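PDB 4BQN: capsular polysaccharide biosynthesis protein from Burkholderia pseudomallei, which binds coenzyme A and is probably an acetyltransferase that takes part in making the bacterial capsular polysaccharide. Local coordinates for residues S94-H99 against I180-F185; H99-H104 against E157-D162; K6-Y11 against R31-V36. The protein carries 1 engineered substitution. One frame throughout, in Å; residues are numbered along the deposited sequence. Where two conformers were deposited one is given.

Contact 1: S94-H99 against I180-F185. With COA (coenzyme A), chain C.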
loop_
_atom_site.group_PDB
_atom_site.type_symbol
_atom_site.label_atom_id
_atom_site.label_comp_id
_atom_site.label_asym_id
_atom_site.label_seq_id
_atom_site.Cartn_x
_atom_site.Cartn_y
_atom_site.Cartn_z
ATOM N N SER A 94 16.696 -4.604 0.064
ATOM C CA SER A 94 15.316 -4.460 0.513
ATOM C C SER A 94 14.730 -3.097 0.176
ATOM O O SER A 94 15.403 -2.049 0.253
ATOM C CB SER A 94 15.183 -4.774 1.997
ATOM O OG SER A 94 16.107 -4.000 2.746
ATOM N N VAL A 95 13.458 -3.150 -0.195
ATOM C CA VAL A 95 12.676 -1.994 -0.599
ATOM C C VAL A 95 11.489 -1.851 0.341
ATOM O O VAL A 95 10.778 -2.832 0.621
ATOM C CB VAL A 95 12.145 -2.177 -2.040
ATOM C CG1 VAL A 95 11.328 -0.963 -2.474
ATOM C CG2 VAL A 95 13.305 -2.413 -2.990
ATOM N N GLN A 96 11.273 -0.622 0.792
ATOM C CA GLN A 96 10.178 -0.276 1.660
ATOM C C GLN A 96 8.837 -0.804 1.135
ATOM O O GLN A 96 8.551 -0.711 -0.067
ATOM C CB GLN A 96 10.111 1.247 1.751
ATOM C CG GLN A 96 8.969 1.806 2.585
ATOM C CD GLN A 96 9.162 3.288 2.796
ATOM O OE1 GLN A 96 9.315 4.038 1.835
ATOM N NE2 GLN A 96 9.188 3.720 4.067
ATOM N N TYR A 97 8.024 -1.341 2.048
ATOM C CA TYR A 97 6.633 -1.647 1.772
ATOM C C TYR A 97 5.857 -0.348 2.004
ATOM O O TYR A 97 5.793 0.170 3.136
ATOM C CB TYR A 97 6.119 -2.774 2.660
ATOM C CG TYR A 97 4.657 -3.040 2.440
ATOM C CD1 TYR A 97 4.191 -3.533 1.214
ATOM C CD2 TYR A 97 3.728 -2.766 3.438
ATOM C CE1 TYR A 97 2.845 -3.772 1.004
ATOM C CE2 TYR A 97 2.372 -3.001 3.238
ATOM C CZ TYR A 97 1.938 -3.499 2.017
ATOM O OH TYR A 97 0.614 -3.752 1.796
ATOM N N MET A 98 5.305 0.212 0.939
ATOM C CA MET A 98 4.722 1.539 1.009
ATOM C C MET A 98 3.253 1.447 1.436
ATOM O O MET A 98 2.408 0.961 0.688
ATOM C CB MET A 98 4.862 2.231 -0.348
ATOM C CG MET A 98 6.303 2.449 -0.741
ATOM S SD MET A 98 6.535 2.929 -2.463
ATOM C CE MET A 98 6.488 1.317 -3.259
ATOM N N HIS A 99 2.952 1.949 2.628
ATOM C CA HIS A 99 1.611 1.935 3.193
ATOM C C HIS A 99 1.414 3.297 3.843
ATOM O O HIS A 99 2.296 3.784 4.565
ATOM C CB HIS A 99 1.484 0.771 4.176
ATOM C CG HIS A 99 0.173 0.685 4.889
ATOM N ND1 HIS A 99 -0.688 -0.383 4.739
ATOM C CD2 HIS A 99 -0.400 1.507 5.803
ATOM C CE1 HIS A 99 -1.733 -0.212 5.529
ATOM N NE2 HIS A 99 -1.586 0.930 6.181
ATOM N N ILE A 180 16.121 0.694 0.948
ATOM C CA ILE A 180 15.631 1.702 0.007
ATOM C C ILE A 180 14.246 2.152 0.460
ATOM O O ILE A 180 13.325 1.338 0.509
ATOM C CB ILE A 180 15.566 1.125 -1.423
ATOM C CG1 ILE A 180 16.964 0.696 -1.914
ATOM C CG2 ILE A 180 14.972 2.141 -2.386
ATOM C CD1 ILE A 180 16.939 -0.414 -2.949
ATOM N N SER A 181 14.107 3.437 0.803
ATOM C CA SER A 181 12.848 4.000 1.310
ATOM C C SER A 181 12.565 5.402 0.776
ATOM O O SER A 181 13.468 6.093 0.294
ATOM C CB SER A 181 12.857 4.059 2.834
ATOM O OG SER A 181 12.995 2.779 3.414
ATOM N N VAL A 182 11.308 5.818 0.898
ATOM C CA VAL A 182 10.860 7.134 0.438
ATOM C C VAL A 182 10.021 7.854 1.498
ATOM O O VAL A 182 9.184 8.687 1.169
ATOM C CB VAL A 182 10.061 7.061 -0.887
ATOM C CG1 VAL A 182 10.987 6.789 -2.058
ATOM C CG2 VAL A 182 8.958 6.006 -0.823
ATOM N N THR A 183 10.294 7.582 2.770
ATOM C CA THR A 183 9.501 8.141 3.871
ATOM C C THR A 183 9.470 9.681 3.876
ATOM O O THR A 183 8.391 10.280 3.996
ATOM C CB THR A 183 9.999 7.621 5.228
ATOM O OG1 THR A 183 10.023 6.185 5.188
ATOM C CG2 THR A 183 9.077 8.092 6.362
ATOM N N ASP A 184 10.639 10.317 3.748
ATOM C CA ASP A 184 10.701 11.782 3.797
ATOM C C ASP A 184 9.971 12.387 2.605
ATOM O O ASP A 184 9.281 13.396 2.738
ATOM C CB ASP A 184 12.164 12.264 3.831
ATOM C CG ASP A 184 12.925 11.761 5.048
ATOM O OD1 ASP A 184 12.328 11.662 6.141
ATOM O OD2 ASP A 184 14.134 11.467 4.912
ATOM N N PHE A 185 10.113 11.751 1.450
ATOM C CA PHE A 185 9.408 12.168 0.253
ATOM C C PHE A 185 7.894 12.123 0.452
ATOM O O PHE A 185 7.183 13.063 0.110
ATOM C CB PHE A 185 9.818 11.285 -0.940
ATOM C CG PHE A 185 9.117 11.638 -2.210
ATOM C CD1 PHE A 185 9.549 12.708 -2.986
ATOM C CD2 PHE A 185 7.973 10.932 -2.608
ATOM C CE1 PHE A 185 8.890 13.046 -4.156
ATOM C CE2 PHE A 185 7.302 11.271 -3.777
ATOM C CZ PHE A 185 7.762 12.332 -4.546
HETATM N N1A COA C . 1.035 1.270 8.723
HETATM C C2A COA C . 0.010 0.519 9.199
HETATM N N3A COA C . -0.157 -0.772 8.866
HETATM C C4A COA C . 0.744 -1.371 8.054
HETATM C C5A COA C . 1.874 -0.624 7.516
HETATM C C6A COA C . 1.984 0.777 7.902
HETATM N N6A COA C . 3.002 1.528 7.433
HETATM N N7A COA C . 2.603 -1.456 6.736
HETATM C C8A COA C . 1.985 -2.662 6.783
HETATM N N9A COA C . 0.869 -2.596 7.545
HETATM C C1B COA C . -0.057 -3.679 7.898
HETATM C C2B COA C . -0.285 -4.726 6.822
HETATM O O2B COA C . -1.329 -4.315 5.939
HETATM C C3B COA C . -0.657 -5.917 7.691
HETATM O O3B COA C . -2.017 -5.712 8.120
HETATM P P3B COA C . -2.883 -6.871 8.822
HETATM O O7A COA C . -4.259 -6.260 8.920
HETATM O O8A COA C . -2.812 -8.027 7.860
HETATM O O9A COA C . -2.229 -7.146 10.155
HETATM C C4B COA C . 0.260 -5.762 8.903
HETATM O O4B COA C . 0.595 -4.374 8.965
HETATM C C5B COA C . 1.535 -6.603 8.838
HETATM O O5B COA C . 2.201 -6.265 7.627
HETATM P P1A COA C . 3.763 -5.987 7.569
HETATM O O1A COA C . 4.049 -5.515 6.174
HETATM O O2A COA C . 4.190 -5.101 8.702
HETATM O O3A COA C . 4.482 -7.390 7.833
HETATM P P2A COA C . 4.453 -8.842 7.135
HETATM O O4A COA C . 3.852 -9.802 8.130
HETATM O O5A COA C . 5.865 -9.092 6.682
HETATM O O6A COA C . 3.473 -8.740 5.885
HETATM C CBP COA C . 2.547 -8.194 3.741
HETATM C CCP COA C . 3.827 -8.262 4.572
HETATM C CDP COA C . 2.856 -7.687 2.337
HETATM C CEP COA C . 2.010 -9.607 3.591
HETATM C CAP COA C . 1.548 -7.266 4.482
HETATM O OAP COA C . 2.004 -5.914 4.419
HETATM C C9P COA C . 0.092 -7.297 4.044
HETATM O O9P COA C . -0.669 -8.148 4.486
HETATM N N8P COA C . -0.343 -6.337 3.220
HETATM C C7P COA C . -1.735 -6.247 2.800
HETATM C C6P COA C . -2.162 -7.269 1.762
HETATM C C5P COA C . -1.332 -7.057 0.524
HETATM O O5P COA C . -0.274 -7.646 0.362
HETATM N N4P COA C . -1.832 -6.202 -0.348
HETATM C C3P COA C . -1.152 -5.892 -1.574
HETATM C C2P COA C . -0.905 -4.404 -1.655
HETATM S S1P COA C . 0.396 -4.138 -2.794
#
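Gln96 carries this contact, reaching from the loop after strand 91-94 to the start of helix 183-189. Its CG stands anti to the backbone N (chi1 177°) and the chain runs extended beyond it, so the terminal amide crosses Thr183 at about a right angle and Val182 obliquely, and uses both of its ends. OE1 takes the backbone N-H of Val182 at 2.8 Å in an almost straight bond, although the donor sits 36° out of the carbonyl plane. NE2 gives a hydrogen to Thr183 OG1, also at 2.8 Å, and here the hydroxyl lies close to the amide plane. Two bonds therefore fix both the flip and the tilt of the amide. Val182 sits at the N-cap position, with CG2 in the crowded place between its own N and C; from there the methyl presses on Gln96 OE1 at 3.3 Å and also meets Met98 SD at 4.2 Å. Further back the main chains run roughly alongside each other. Gln96 N points to Ile180 O at 2.9 Å, nearly along the C=O axis, while the bond from Ile180 N to Ser94 O is bent and weak. Together they frame a single bridge between Val95 and Ile180, whose side chains cross obliquely through CG2 and CD1.

Tyr97 starts off away from residues 180-185, and its OH accepts a hydrogen bond from the pantetheine amide N8P of coenzyme A at 3.1 Å. The imidazole of His99 lies nearly parallel to the adenine, with C4A over its centre at a height of 3.6 Å. The arrangement is that of a cofactor pocket wall built just past the end of a parallel strand: one side grips a helix start, the other lines the coenzyme A site.

Contact 2: H99-H104 against E157-D162. With COA (coenzyme A), chain C.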
loop_
_atom_site.group_PDB
_atom_site.type_symbol
_atom_site.label_atom_id
_atom_site.label_comp_id
_atom_site.label_asym_id
_atom_site.label_seq_id
_atom_site.Cartn_x
_atom_site.Cartn_y
_atom_site.Cartn_z
ATOM N N HIS A 99 2.952 1.949 2.628
ATOM C CA HIS A 99 1.611 1.935 3.193
ATOM C C HIS A 99 1.414 3.297 3.843
ATOM O O HIS A 99 2.296 3.784 4.565
ATOM C CB HIS A 99 1.484 0.771 4.176
ATOM C CG HIS A 99 0.173 0.685 4.889
ATOM N ND1 HIS A 99 -0.688 -0.383 4.739
ATOM C CD2 HIS A 99 -0.400 1.507 5.803
ATOM C CE1 HIS A 99 -1.733 -0.212 5.529
ATOM N NE2 HIS A 99 -1.586 0.930 6.181
ATOM N N TRP A 100 0.282 3.928 3.561
ATOM C CA TRP A 100 0.039 5.291 4.026
ATOM C C TRP A 100 -1.455 5.524 4.081
ATOM O O TRP A 100 -2.115 5.521 3.038
ATOM C CB TRP A 100 0.684 6.277 3.049
ATOM C CG TRP A 100 0.597 7.703 3.451
ATOM C CD1 TRP A 100 -0.332 8.633 3.044
ATOM C CD2 TRP A 100 1.524 8.400 4.296
ATOM N NE1 TRP A 100 -0.045 9.861 3.609
ATOM C CE2 TRP A 100 1.080 9.743 4.388
ATOM C CE3 TRP A 100 2.681 8.020 4.999
ATOM C CZ2 TRP A 100 1.763 10.706 5.131
ATOM C CZ3 TRP A 100 3.362 8.977 5.736
ATOM C CH2 TRP A 100 2.891 10.302 5.809
ATOM N N GLU A 101 -1.985 5.744 5.283
ATOM C CA GLU A 101 -3.434 5.922 5.498
ATOM C C GLU A 101 -3.848 7.395 5.486
ATOM O O GLU A 101 -5.002 7.713 5.726
ATOM C CB GLU A 101 -3.869 5.231 6.800
ATOM C CG GLU A 101 -3.658 3.736 6.718
ATOM C CD GLU A 101 -3.882 3.029 8.025
ATOM O OE1 GLU A 101 -4.647 3.547 8.862
ATOM O OE2 GLU A 101 -3.279 1.956 8.198
ATOM N N GLY A 102 -2.912 8.298 5.201
ATOM C CA GLY A 102 -3.191 9.710 5.393
ATOM C C GLY A 102 -4.253 10.296 4.488
ATOM O O GLY A 102 -4.909 11.253 4.870
ATOM N N TYR A 103 -4.464 9.739 3.299
ATOM C CA TYR A 103 -5.550 10.259 2.459
ATOM C C TYR A 103 -6.911 9.728 2.870
ATOM O O TYR A 103 -7.928 10.420 2.713
ATOM C CB TYR A 103 -5.334 9.907 0.995
ATOM C CG TYR A 103 -4.062 10.471 0.436
ATOM C CD1 TYR A 103 -3.945 11.829 0.143
ATOM C CD2 TYR A 103 -2.973 9.639 0.160
ATOM C CE1 TYR A 103 -2.760 12.351 -0.374
ATOM C CE2 TYR A 103 -1.793 10.147 -0.352
ATOM C CZ TYR A 103 -1.696 11.492 -0.635
ATOM O OH TYR A 103 -0.522 11.963 -1.158
ATOM N N HIS A 104 -6.929 8.487 3.356
ATOM C CA HIS A 104 -8.184 7.756 3.580
ATOM C C HIS A 104 -8.132 7.145 4.970
ATOM O O HIS A 104 -8.021 5.928 5.131
ATOM C CB HIS A 104 -8.401 6.669 2.506
ATOM C CG HIS A 104 -7.858 7.025 1.158
ATOM N ND1 HIS A 104 -6.742 6.409 0.629
ATOM C CD2 HIS A 104 -8.268 7.931 0.231
ATOM C CE1 HIS A 104 -6.484 6.924 -0.561
ATOM N NE2 HIS A 104 -7.401 7.845 -0.833
ATOM N N GLU A 157 -0.870 12.131 10.170
ATOM C CA GLU A 157 0.367 12.081 9.390
ATOM C C GLU A 157 1.550 11.642 10.238
ATOM O O GLU A 157 2.383 10.858 9.774
ATOM C CB GLU A 157 0.666 13.400 8.723
ATOM C CG GLU A 157 -0.297 13.663 7.589
ATOM C CD GLU A 157 -0.007 14.927 6.823
ATOM O OE1 GLU A 157 0.928 15.668 7.202
ATOM O OE2 GLU A 157 -0.735 15.190 5.844
ATOM N N SER A 158 1.629 12.137 11.474
ATOM C CA SER A 158 2.722 11.748 12.382
ATOM C C SER A 158 2.724 10.235 12.608
ATOM O O SER A 158 3.780 9.604 12.575
ATOM C CB SER A 158 2.645 12.497 13.719
ATOM O OG SER A 158 3.737 12.148 14.557
ATOM N N TRP A 159 1.540 9.657 12.811
ATOM C CA TRP A 159 1.422 8.227 13.015
ATOM C C TRP A 159 1.818 7.475 11.740
ATOM O O TRP A 159 2.541 6.474 11.804
ATOM C CB TRP A 159 0.011 7.863 13.466
ATOM C CG TRP A 159 -0.197 6.416 13.665
ATOM C CD1 TRP A 159 0.064 5.691 14.798
ATOM C CD2 TRP A 159 -0.751 5.495 12.711
ATOM N NE1 TRP A 159 -0.270 4.368 14.595
ATOM C CE2 TRP A 159 -0.781 4.225 13.328
ATOM C CE3 TRP A 159 -1.223 5.627 11.398
ATOM C CZ2 TRP A 159 -1.268 3.079 12.671
ATOM C CZ3 TRP A 159 -1.713 4.487 10.743
ATOM C CH2 TRP A 159 -1.721 3.230 11.383
ATOM N N CYS A 160 1.343 7.943 10.582
ATOM C CA CYS A 160 1.707 7.296 9.322
ATOM C C CYS A 160 3.220 7.276 9.101
ATOM O O CYS A 160 3.774 6.261 8.666
ATOM C CB CYS A 160 1.027 7.975 8.130
ATOM S SG CYS A 160 -0.773 7.779 8.099
ATOM N N VAL A 161 3.899 8.375 9.425
ATOM C CA VAL A 161 5.347 8.422 9.300
ATOM C C VAL A 161 5.988 7.460 10.291
ATOM O O VAL A 161 6.897 6.712 9.913
ATOM C CB VAL A 161 5.887 9.840 9.549
ATOM C CG1 VAL A 161 7.407 9.825 9.747
ATOM C CG2 VAL A 161 5.491 10.724 8.385
ATOM N N ASP A 162 5.525 7.462 11.543
ATOM C CA ASP A 162 6.103 6.570 12.559
ATOM C C ASP A 162 5.977 5.091 12.197
ATOM O O ASP A 162 6.875 4.301 12.477
ATOM C CB ASP A 162 5.469 6.796 13.926
ATOM C CG ASP A 162 5.836 8.131 14.531
ATOM O OD1 ASP A 162 6.759 8.801 14.022
ATOM O OD2 ASP A 162 5.187 8.504 15.525
HETATM N N1A COA C . 1.035 1.270 8.723
HETATM C C2A COA C . 0.010 0.519 9.199
HETATM N N3A COA C . -0.157 -0.772 8.866
HETATM C C4A COA C . 0.744 -1.371 8.054
HETATM C C5A COA C . 1.874 -0.624 7.516
HETATM C C6A COA C . 1.984 0.777 7.902
HETATM N N6A COA C . 3.002 1.528 7.433
HETATM N N7A COA C . 2.603 -1.456 6.736
HETATM C C8A COA C . 1.985 -2.662 6.783
HETATM N N9A COA C . 0.869 -2.596 7.545
HETATM C C1B COA C . -0.057 -3.679 7.898
HETATM C C2B COA C . -0.285 -4.726 6.822
HETATM O O2B COA C . -1.329 -4.315 5.939
HETATM C C3B COA C . -0.657 -5.917 7.691
HETATM O O3B COA C . -2.017 -5.712 8.120
HETATM P P3B COA C . -2.883 -6.871 8.822
HETATM O O7A COA C . -4.259 -6.260 8.920
HETATM O O8A COA C . -2.812 -8.027 7.860
HETATM O O9A COA C . -2.229 -7.146 10.155
HETATM C C4B COA C . 0.260 -5.762 8.903
HETATM O O4B COA C . 0.595 -4.374 8.965
HETATM C C5B COA C . 1.535 -6.603 8.838
HETATM O O5B COA C . 2.201 -6.265 7.627
HETATM P P1A COA C . 3.763 -5.987 7.569
HETATM O O1A COA C . 4.049 -5.515 6.174
HETATM O O2A COA C . 4.190 -5.101 8.702
HETATM O O3A COA C . 4.482 -7.390 7.833
HETATM P P2A COA C . 4.453 -8.842 7.135
HETATM O O4A COA C . 3.852 -9.802 8.130
HETATM O O5A COA C . 5.865 -9.092 6.682
HETATM O O6A COA C . 3.473 -8.740 5.885
HETATM C CBP COA C . 2.547 -8.194 3.741
HETATM C CCP COA C . 3.827 -8.262 4.572
HETATM C CDP COA C . 2.856 -7.687 2.337
HETATM C CEP COA C . 2.010 -9.607 3.591
HETATM C CAP COA C . 1.548 -7.266 4.482
HETATM O OAP COA C . 2.004 -5.914 4.419
HETATM C C9P COA C . 0.092 -7.297 4.044
HETATM O O9P COA C . -0.669 -8.148 4.486
HETATM N N8P COA C . -0.343 -6.337 3.220
HETATM C C7P COA C . -1.735 -6.247 2.800
HETATM C C6P COA C . -2.162 -7.269 1.762
HETATM C C5P COA C . -1.332 -7.057 0.524
HETATM O O5P COA C . -0.274 -7.646 0.362
HETATM N N4P COA C . -1.832 -6.202 -0.348
HETATM C C3P COA C . -1.152 -5.892 -1.574
HETATM C C2P COA C . -0.905 -4.404 -1.655
HETATM S S1P COA C . 0.396 -4.138 -2.794
HETATM O O HOH W 1 2.355 4.393 7.225
HETATM O O HOH W 2 -2.562 13.315 5.196
#
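The adenine end of the coenzyme A pocket is closed here, where the loop 99-104 meets helix 153-167. A single water ties loop, helix and cofactor together: it donates to His99 O at 2.7 Å and to Cys160 O at 2.8 Å, and accepts from the adenine amino group N6A at 2.9 Å. His99 is held by its own loop, NE2 donating to Glu101 OE2 at 2.8 Å. That bond is almost straight (173°), lies in the imidazole plane and uses the anti lone pair of the carboxylate. The other oxygen, OE1, forms a salt bridge with Arg299, so Glu101 probably stays ionised and favours a proton on His99 NE2. Its carboxylate also rests against the indole of Trp159, OE1 lying 3.6 Å from CZ3, with the two planes 62° apart.

Next to these polar groups the packing turns apolar. Trp100, its CG anti to the backbone N, sets its indole against the helix, and Cys160 covers one face: CB stands 3.6 Å from the centroid of the six-membered ring, 16° off the normal, in a CH-pi contact. The sulfur stays over the same face and nestles beside the backbone N atoms of Glu101 and Gly102. Val161 meets the ring at its edge, CG2 to CH2 at 3.7 Å. Helix 153-167 thus packs against the loop between strands 91-94 and 107-108, while Ile186 and Leu187 of helix 183-189 close on Trp100 and Val161 respectively, and Phe196 meets the Trp100 ring.

Contact 3: K6-Y11 against R31-V36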
loop_
_atom_site.group_PDB
_atom_site.type_symbol
_atom_site.label_atom_id
_atom_site.label_comp_id
_atom_site.label_asym_id
_atom_site.label_seq_id
_atom_site.Cartn_x
_atom_site.Cartn_y
_atom_site.Cartn_z
ATOM N N LYS A 6 22.721 -8.517 -16.788
ATOM C CA LYS A 6 22.613 -9.132 -15.465
ATOM C C LYS A 6 21.154 -9.468 -15.186
ATOM O O LYS A 6 20.258 -8.854 -15.764
ATOM C CB LYS A 6 23.150 -8.186 -14.391
ATOM C CG LYS A 6 24.646 -7.911 -14.489
ATOM C CD LYS A 6 25.069 -6.836 -13.504
ATOM C CE LYS A 6 26.563 -6.574 -13.580
ATOM N NZ LYS A 6 27.023 -5.696 -12.466
ATOM N N LYS A 7 20.924 -10.437 -14.302
ATOM C CA LYS A 7 19.568 -10.883 -14.010
ATOM C C LYS A 7 19.083 -10.381 -12.654
ATOM O O LYS A 7 19.819 -10.411 -11.656
ATOM C CB LYS A 7 19.466 -12.407 -14.081
ATOM C CG LYS A 7 19.799 -12.982 -15.448
ATOM C CD LYS A 7 19.739 -14.501 -15.430
ATOM C CE LYS A 7 20.437 -15.107 -16.638
ATOM N NZ LYS A 7 20.791 -16.533 -16.387
ATOM N N TYR A 8 17.836 -9.918 -12.626
ATOM C CA TYR A 8 17.228 -9.486 -11.377
ATOM C C TYR A 8 15.807 -9.973 -11.269
ATOM O O TYR A 8 15.163 -10.298 -12.271
ATOM C CB TYR A 8 17.286 -7.954 -11.204
ATOM C CG TYR A 8 16.159 -7.155 -11.819
ATOM C CD1 TYR A 8 16.021 -7.049 -13.201
ATOM C CD2 TYR A 8 15.247 -6.483 -11.014
ATOM C CE1 TYR A 8 14.995 -6.308 -13.756
ATOM C CE2 TYR A 8 14.221 -5.730 -11.563
ATOM C CZ TYR A 8 14.094 -5.651 -12.926
ATOM O OH TYR A 8 13.053 -4.902 -13.449
ATOM N N SER A 9 15.322 -10.013 -10.037
ATOM C CA SER A 9 13.908 -10.223 -9.800
ATOM C C SER A 9 13.458 -9.255 -8.734
ATOM O O SER A 9 14.286 -8.702 -7.998
ATOM C CB SER A 9 13.635 -11.651 -9.348
ATOM O OG SER A 9 12.245 -11.900 -9.368
ATOM N N VAL A 10 12.144 -9.055 -8.655
ATOM C CA VAL A 10 11.544 -8.230 -7.607
ATOM C C VAL A 10 10.464 -9.056 -6.907
ATOM O O VAL A 10 9.483 -9.480 -7.539
ATOM C CB VAL A 10 10.935 -6.908 -8.134
ATOM C CG1 VAL A 10 10.688 -5.966 -6.964
ATOM C CG2 VAL A 10 11.847 -6.216 -9.153
ATOM N N TYR A 11 10.651 -9.285 -5.611
ATOM C CA TYR A 11 9.699 -10.074 -4.848
ATOM C C TYR A 11 9.124 -9.245 -3.714
ATOM O O TYR A 11 9.848 -8.521 -3.030
ATOM C CB TYR A 11 10.368 -11.302 -4.248
ATOM C CG TYR A 11 9.453 -12.085 -3.351
ATOM C CD1 TYR A 11 8.435 -12.873 -3.879
ATOM C CD2 TYR A 11 9.606 -12.032 -1.965
ATOM C CE1 TYR A 11 7.596 -13.594 -3.048
ATOM C CE2 TYR A 11 8.766 -12.752 -1.117
ATOM C CZ TYR A 11 7.759 -13.537 -1.670
ATOM O OH TYR A 11 6.948 -14.279 -0.827
ATOM N N ARG A 31 18.984 -1.437 -20.279
ATOM C CA ARG A 31 20.233 -1.747 -20.991
ATOM C C ARG A 31 21.048 -2.791 -20.213
ATOM O O ARG A 31 21.714 -3.642 -20.809
ATOM C CB ARG A 31 21.050 -0.457 -21.202
ATOM C CG ARG A 31 22.416 -0.626 -21.855
ATOM C CD ARG A 31 23.272 0.624 -21.655
ATOM N NE ARG A 31 23.606 0.814 -20.244
ATOM C CZ ARG A 31 23.925 1.976 -19.684
ATOM N NH1 ARG A 31 23.973 3.089 -20.411
ATOM N NH2 ARG A 31 24.197 2.023 -18.386
ATOM N N ASP A 32 20.985 -2.718 -18.888
ATOM C CA ASP A 32 21.869 -3.492 -18.006
ATOM C C ASP A 32 21.235 -4.711 -17.356
ATOM O O ASP A 32 21.956 -5.623 -16.929
ATOM C CB ASP A 32 22.434 -2.596 -16.891
ATOM C CG ASP A 32 23.292 -1.458 -17.423
ATOM O OD1 ASP A 32 23.905 -1.614 -18.502
ATOM O OD2 ASP A 32 23.362 -0.407 -16.747
ATOM N N TRP A 33 19.904 -4.719 -17.248
ATOM C CA TRP A 33 19.213 -5.689 -16.405
ATOM C C TRP A 33 18.078 -6.377 -17.125
ATOM O O TRP A 33 17.299 -5.724 -17.834
ATOM C CB TRP A 33 18.640 -4.991 -15.167
ATOM C CG TRP A 33 19.683 -4.389 -14.295
ATOM C CD1 TRP A 33 20.113 -3.084 -14.293
ATOM C CD2 TRP A 33 20.432 -5.062 -13.281
ATOM N NE1 TRP A 33 21.083 -2.911 -13.332
ATOM C CE2 TRP A 33 21.320 -4.113 -12.715
ATOM C CE3 TRP A 33 20.458 -6.385 -12.811
ATOM C CZ2 TRP A 33 22.200 -4.442 -11.671
ATOM C CZ3 TRP A 33 21.336 -6.716 -11.782
ATOM C CH2 TRP A 33 22.202 -5.744 -11.226
ATOM N N GLU A 34 18.004 -7.694 -16.934
ATOM C CA GLU A 34 16.901 -8.493 -17.463
ATOM C C GLU A 34 16.096 -9.083 -16.309
ATOM O O GLU A 34 16.650 -9.710 -15.390
ATOM C CB GLU A 34 17.391 -9.605 -18.401
ATOM C CG GLU A 34 16.253 -10.424 -19.011
ATOM C CD GLU A 34 16.712 -11.581 -19.888
ATOM O OE1 GLU A 34 17.921 -11.705 -20.185
ATOM O OE2 GLU A 34 15.842 -12.379 -20.292
ATOM N N LEU A 35 14.782 -8.867 -16.348
ATOM C CA LEU A 35 13.887 -9.342 -15.293
ATOM C C LEU A 35 13.605 -10.836 -15.428
ATOM O O LEU A 35 13.276 -11.325 -16.522
ATOM C CB LEU A 35 12.564 -8.573 -15.347
ATOM C CG LEU A 35 11.482 -8.980 -14.338
ATOM C CD1 LEU A 35 11.939 -8.718 -12.914
ATOM C CD2 LEU A 35 10.188 -8.246 -14.633
ATOM N N VAL A 36 13.708 -11.548 -14.310
ATOM C CA VAL A 36 13.176 -12.909 -14.181
ATOM C C VAL A 36 12.026 -12.768 -13.183
ATOM O O VAL A 36 12.255 -12.501 -12.002
ATOM C CB VAL A 36 14.246 -13.906 -13.680
ATOM C CG1 VAL A 36 13.680 -15.323 -13.625
ATOM C CG2 VAL A 36 15.485 -13.854 -14.574
#
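Backbone hydrogen bonds set the frame: strands 6-11 and 33-35 run side by side in parallel, their short axes twisted 43° apart. Lys6 N donates to Asp32 O at 3.0 Å, the most bent of the main-chain bonds. Glu34 then straddles the strand opposite, its N giving to Lys6 O at 2.8 Å and its O receiving Tyr8 N at 3.0 Å, the latter from above the carbonyl plane. Val36 N closes the series on Tyr8 O at 2.8 Å, nearly along the C=O axis. CA-H...O contacts from Trp33, Lys7 and Leu35 fill in between.

Side-chain polar bonds lie at the two ends. Ser9, with OG anti to the backbone N, donates to Val36 O at 2.7 Å and so prolongs the pairing past the last bridge. At the beginning, Arg31 grips Asp32 side-on through NE and NH2, one to each carboxylate oxygen, and Asp32 OD2 is also bonded to Tyr220.

Apolar contacts gather on the face that carries Lys6, Tyr8, Trp33 and Leu35. The extended Lys6 chain runs over the Trp33 indole, CD 4.2 Å from the centroid of the six-membered ring. Tyr8 takes the crowded rotamer, CG between N and C (chi1 87°), which swings its ring across to the neighbouring strand. There Leu35 CD1 sits over one ring face, 4.0 Å from its centroid, and Trp33 CB lies 3.9 Å from Tyr8 CD1; the Tyr8 hydroxyl bonds to Asn24 of helix 15-24.

These strands and the helices linking them make a beta-alpha-beta unit at the edge of the parallel sheet. Its chemistry fits that place: a largely aromatic and aliphatic face, with Tyr8, Trp33 and Leu35 packed on the connecting helices and Lys6 at its exposed margin, and charged Lys7 and Glu34 on the reverse.

How the contacts relate
Contacts 1 and 2 are buried, share His99 and both touch coenzyme A; contact 2 is nested inside the chain loop that contact 1 closes, and the two meet where Thr183 packs on Val161. Contact 3 closes earlier in the chain and is only partly buried, its centre about 20 Å from that of contact 1 and about 32 Å from that of contact 2. Strands 33-35 and 91-94 bound the same four-stranded parallel sheet, so contact 3 pairs one edge strand while contact 1 begins at the end of the other. The chemistry shifts accordingly: regular strand pairing in contact 3, a side-chain amide grip in contact 1, indole packing and a shared water in contact 2.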